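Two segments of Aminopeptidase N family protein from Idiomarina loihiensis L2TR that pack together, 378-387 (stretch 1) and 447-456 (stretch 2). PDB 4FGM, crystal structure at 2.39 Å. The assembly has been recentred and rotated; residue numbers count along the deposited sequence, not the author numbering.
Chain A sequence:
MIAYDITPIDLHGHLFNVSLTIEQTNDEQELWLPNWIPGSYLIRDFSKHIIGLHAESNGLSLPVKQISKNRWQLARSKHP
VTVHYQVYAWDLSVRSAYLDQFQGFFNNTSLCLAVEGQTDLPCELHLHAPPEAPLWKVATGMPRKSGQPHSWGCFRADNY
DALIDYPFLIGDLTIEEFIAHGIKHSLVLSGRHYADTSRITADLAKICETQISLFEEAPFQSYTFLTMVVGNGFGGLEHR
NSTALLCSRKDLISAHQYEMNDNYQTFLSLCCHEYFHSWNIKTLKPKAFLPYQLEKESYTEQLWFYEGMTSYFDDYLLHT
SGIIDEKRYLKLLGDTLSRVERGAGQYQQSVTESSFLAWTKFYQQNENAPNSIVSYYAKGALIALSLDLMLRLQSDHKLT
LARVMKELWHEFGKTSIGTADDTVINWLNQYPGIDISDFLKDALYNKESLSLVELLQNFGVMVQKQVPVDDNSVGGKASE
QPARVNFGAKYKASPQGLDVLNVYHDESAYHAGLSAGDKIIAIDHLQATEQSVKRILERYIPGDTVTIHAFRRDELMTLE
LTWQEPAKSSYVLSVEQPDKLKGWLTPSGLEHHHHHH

Stretch 1 (378-387) AKGALIALSL
Stretch 2 (447-456) KESLSLVELL

Stretch 1 is helical throughout, from Ala378 to Leu387, with phi/psi near -65/-40 and a regular ladder of i to i-4 backbone hydrogen bonds, from Leu382 N to Ala378 O at 3.1 Å through Leu387 N to Ile383 O at 2.9 Å. Stretch 2 approaches it as an extended segment: Glu448, Ser449 and Leu450 have phi/psi of -144/175, -80/157 and -96/152. Leu452, at -116/-11, then leads into a helix from Val453 onward, where Leu456 N donates to Leu452 O at 2.8 Å. The register is set by two CA pairs, Leu382 CA to Leu450 CA at 7.9 Å and Ser386 CA to Leu452 CA at 6.8 Å, so both segments advance in the same sense: four residues of helix are matched by two of extended chain. Together the two sides bury 400 Å².

Ala378 lies out of reach, and the contact begins at Lys379. Its CA-to-CB bond points sideways, yet an all-trans side chain (chi1 to chi4 all t) carries the amine across, where NZ donates a hydrogen bond to Glu448 O at 3.0 Å. This is the sole hydrogen bond between the stretches, and because the acceptor is a backbone carbonyl, the Glu448 side chain, whose CB points away, is not needed for it. The methylenes serve as well, with Lys379 CE lying 4.1 Å from Leu450 CG.

Gly380 and Ala381 make no contact. At Leu382 the helix presents CB directly toward stretch 2, with rotamer m,t, and Leu382 CB meets Leu450 CD1 at 3.9 Å. Ile383, also m,t, points its CB away, but its backbone and the base of its side chain still border the same leucine: Ile383 N is 4.0 Å and Ile383 CG1 4.1 Å from Leu450 CD1. One m,t leucine methyl thus packs against consecutive residues of the helix, and Leu450 has the largest covered area of any residue here, 73 Å². Its neighbours Ser449 and Ser451 point away, the alternation expected of an extended segment laid on a helix.

Ala384 is again out of reach. Leu385 (t,p) points toward stretch 2 and places CD2 4.1 Å from Leu452 CG; Leu452, with chi1 -70° and chi2 -35°, points back toward the helix. One turn beyond Leu382, Ser386 directs its CB sideways with chi1 m, which folds the hydroxyl back so that OG donates to Leu382 O at 2.8 Å within its own helix. The position of that hydroxyl is less certain, since Ser386 OG lies an implausibly short 2.8 Å from Leu452 CD1, a clash in the model rather than a feature to copy. The small residue also borders Leu455, whose CD2 is 4.1 Å from Ser386 CA; Leu455 points toward stretch 1 with off-well chi angles of -132° and 29°. Leu387 (m,t) turns away and ends the walk without contact. The rule is apolar packing by leucines, with one extended lysine tying down the loop's backbone at Glu448 O.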

# COMPACT_ATOMS: atom_id res chain seq x y z
N ALA A 378 9.98 -3.74 1.89
CA ALA A 378 10.87 -4.74 1.31
C ALA A 378 11.80 -5.40 2.32
O ALA A 378 11.88 -6.63 2.38
CB ALA A 378 11.67 -4.13 0.17
N LYS A 379 12.52 -4.61 3.10
CA LYS A 379 13.42 -5.20 4.08
C LYS A 379 12.62 -5.91 5.18
O LYS A 379 13.07 -6.93 5.72
CB LYS A 379 14.36 -4.16 4.69
CG LYS A 379 15.47 -4.82 5.49
CD LYS A 379 16.52 -3.85 5.97
CE LYS A 379 17.63 -4.60 6.71
NZ LYS A 379 18.73 -3.70 7.16
N GLY A 380 11.45 -5.38 5.50
CA GLY A 380 10.62 -6.02 6.51
C GLY A 380 10.22 -7.38 5.97
O GLY A 380 10.12 -8.36 6.71
N ALA A 381 10.01 -7.45 4.66
CA ALA A 381 9.62 -8.70 4.03
C ALA A 381 10.75 -9.72 4.13
O ALA A 381 10.50 -10.90 4.35
CB ALA A 381 9.26 -8.45 2.57
N LEU A 382 11.99 -9.26 3.97
CA LEU A 382 13.13 -10.15 4.06
C LEU A 382 13.33 -10.60 5.52
O LEU A 382 13.78 -11.73 5.77
CB LEU A 382 14.38 -9.48 3.51
CG LEU A 382 14.30 -9.12 2.02
CD1 LEU A 382 15.61 -8.51 1.57
CD2 LEU A 382 14.00 -10.37 1.20
N ILE A 383 13.00 -9.73 6.46
CA ILE A 383 13.11 -10.06 7.87
C ILE A 383 12.12 -11.19 8.14
O ILE A 383 12.46 -12.19 8.76
CB ILE A 383 12.75 -8.85 8.76
CG1 ILE A 383 13.87 -7.82 8.72
CG2 ILE A 383 12.45 -9.32 10.19
CD1 ILE A 383 13.64 -6.61 9.62
N ALA A 384 10.90 -11.01 7.65
CA ALA A 384 9.85 -12.02 7.83
C ALA A 384 10.31 -13.34 7.22
O ALA A 384 10.09 -14.40 7.81
CB ALA A 384 8.54 -11.55 7.16
N LEU A 385 10.93 -13.28 6.05
CA LEU A 385 11.42 -14.48 5.38
C LEU A 385 12.42 -15.19 6.27
O LEU A 385 12.38 -16.41 6.43
CB LEU A 385 12.12 -14.12 4.07
CG LEU A 385 12.96 -15.24 3.45
CD1 LEU A 385 12.05 -16.28 2.81
CD2 LEU A 385 13.91 -14.65 2.42
N SER A 386 13.33 -14.41 6.86
CA SER A 386 14.36 -14.95 7.73
C SER A 386 13.76 -15.64 8.95
O SER A 386 14.10 -16.77 9.26
CB SER A 386 15.30 -13.83 8.18
OG SER A 386 15.86 -13.14 7.08
N LEU A 387 12.85 -14.95 9.63
CA LEU A 387 12.21 -15.50 10.82
C LEU A 387 11.48 -16.81 10.51
O LEU A 387 11.56 -17.77 11.27
CB LEU A 387 11.22 -14.50 11.42
CG LEU A 387 11.79 -13.21 12.03
CD1 LEU A 387 10.63 -12.31 12.46
CD2 LEU A 387 12.67 -13.55 13.22
N LYS A 447 22.40 -0.97 10.13
CA LYS A 447 22.25 -0.55 8.74
C LYS A 447 23.18 -1.38 7.87
O LYS A 447 24.18 -0.87 7.35
CB LYS A 447 22.58 0.93 8.62
CG LYS A 447 21.78 1.81 9.56
CD LYS A 447 22.34 3.22 9.61
CE LYS A 447 21.56 4.07 10.60
NZ LYS A 447 22.19 5.41 10.79
N GLU A 448 22.85 -2.66 7.71
CA GLU A 448 23.65 -3.59 6.92
C GLU A 448 22.75 -4.58 6.19
O GLU A 448 21.53 -4.58 6.38
CB GLU A 448 24.59 -4.35 7.85
CG GLU A 448 23.88 -4.99 9.03
CD GLU A 448 24.81 -5.36 10.18
OE1 GLU A 448 25.85 -4.69 10.34
OE2 GLU A 448 24.49 -6.30 10.94
N SER A 449 23.34 -5.43 5.35
CA SER A 449 22.58 -6.43 4.61
C SER A 449 22.26 -7.62 5.50
O SER A 449 22.94 -7.87 6.50
CB SER A 449 23.37 -6.92 3.40
OG SER A 449 23.64 -5.87 2.49
N LEU A 450 21.21 -8.35 5.14
CA LEU A 450 20.82 -9.54 5.89
C LEU A 450 21.45 -10.73 5.17
O LEU A 450 21.66 -10.68 3.96
CB LEU A 450 19.30 -9.71 5.91
CG LEU A 450 18.42 -8.62 6.53
CD1 LEU A 450 16.96 -9.01 6.35
CD2 LEU A 450 18.75 -8.45 8.00
N SER A 451 21.74 -11.79 5.92
CA SER A 451 22.33 -12.98 5.33
C SER A 451 21.23 -14.02 5.11
O SER A 451 20.75 -14.61 6.07
CB SER A 451 23.37 -13.56 6.28
OG SER A 451 24.07 -12.52 6.95
N LEU A 452 20.83 -14.22 3.86
CA LEU A 452 19.78 -15.19 3.55
C LEU A 452 20.29 -16.34 2.70
O LEU A 452 19.59 -17.34 2.52
CB LEU A 452 18.61 -14.53 2.82
CG LEU A 452 17.68 -13.56 3.56
CD1 LEU A 452 17.51 -14.01 5.00
CD2 LEU A 452 18.26 -12.16 3.51
N VAL A 453 21.50 -16.21 2.18
CA VAL A 453 22.08 -17.24 1.33
C VAL A 453 22.17 -18.59 2.04
O VAL A 453 21.72 -19.61 1.51
CB VAL A 453 23.50 -16.84 0.85
CG1 VAL A 453 24.00 -17.86 -0.16
CG2 VAL A 453 23.46 -15.45 0.23
N GLU A 454 22.76 -18.59 3.24
CA GLU A 454 22.91 -19.81 4.02
C GLU A 454 21.54 -20.35 4.40
O GLU A 454 21.25 -21.54 4.22
CB GLU A 454 23.74 -19.51 5.27
CG GLU A 454 24.10 -20.75 6.10
CD GLU A 454 25.14 -20.47 7.16
OE1 GLU A 454 26.27 -20.07 6.80
OE2 GLU A 454 24.84 -20.64 8.37
N LEU A 455 20.68 -19.47 4.89
CA LEU A 455 19.33 -19.80 5.31
C LEU A 455 18.54 -20.49 4.19
O LEU A 455 17.86 -21.48 4.42
CB LEU A 455 18.61 -18.53 5.75
CG LEU A 455 17.83 -18.49 7.07
CD1 LEU A 455 18.44 -19.45 8.08
CD2 LEU A 455 17.86 -17.07 7.60
N LEU A 456 18.64 -19.94 2.98
CA LEU A 456 17.93 -20.50 1.82
C LEU A 456 18.56 -21.80 1.33
O LEU A 456 17.88 -22.66 0.75
CB LEU A 456 17.90 -19.47 0.69
CG LEU A 456 16.97 -18.28 0.94
CD1 LEU A 456 17.39 -17.08 0.10
CD2 LEU A 456 15.53 -18.70 0.62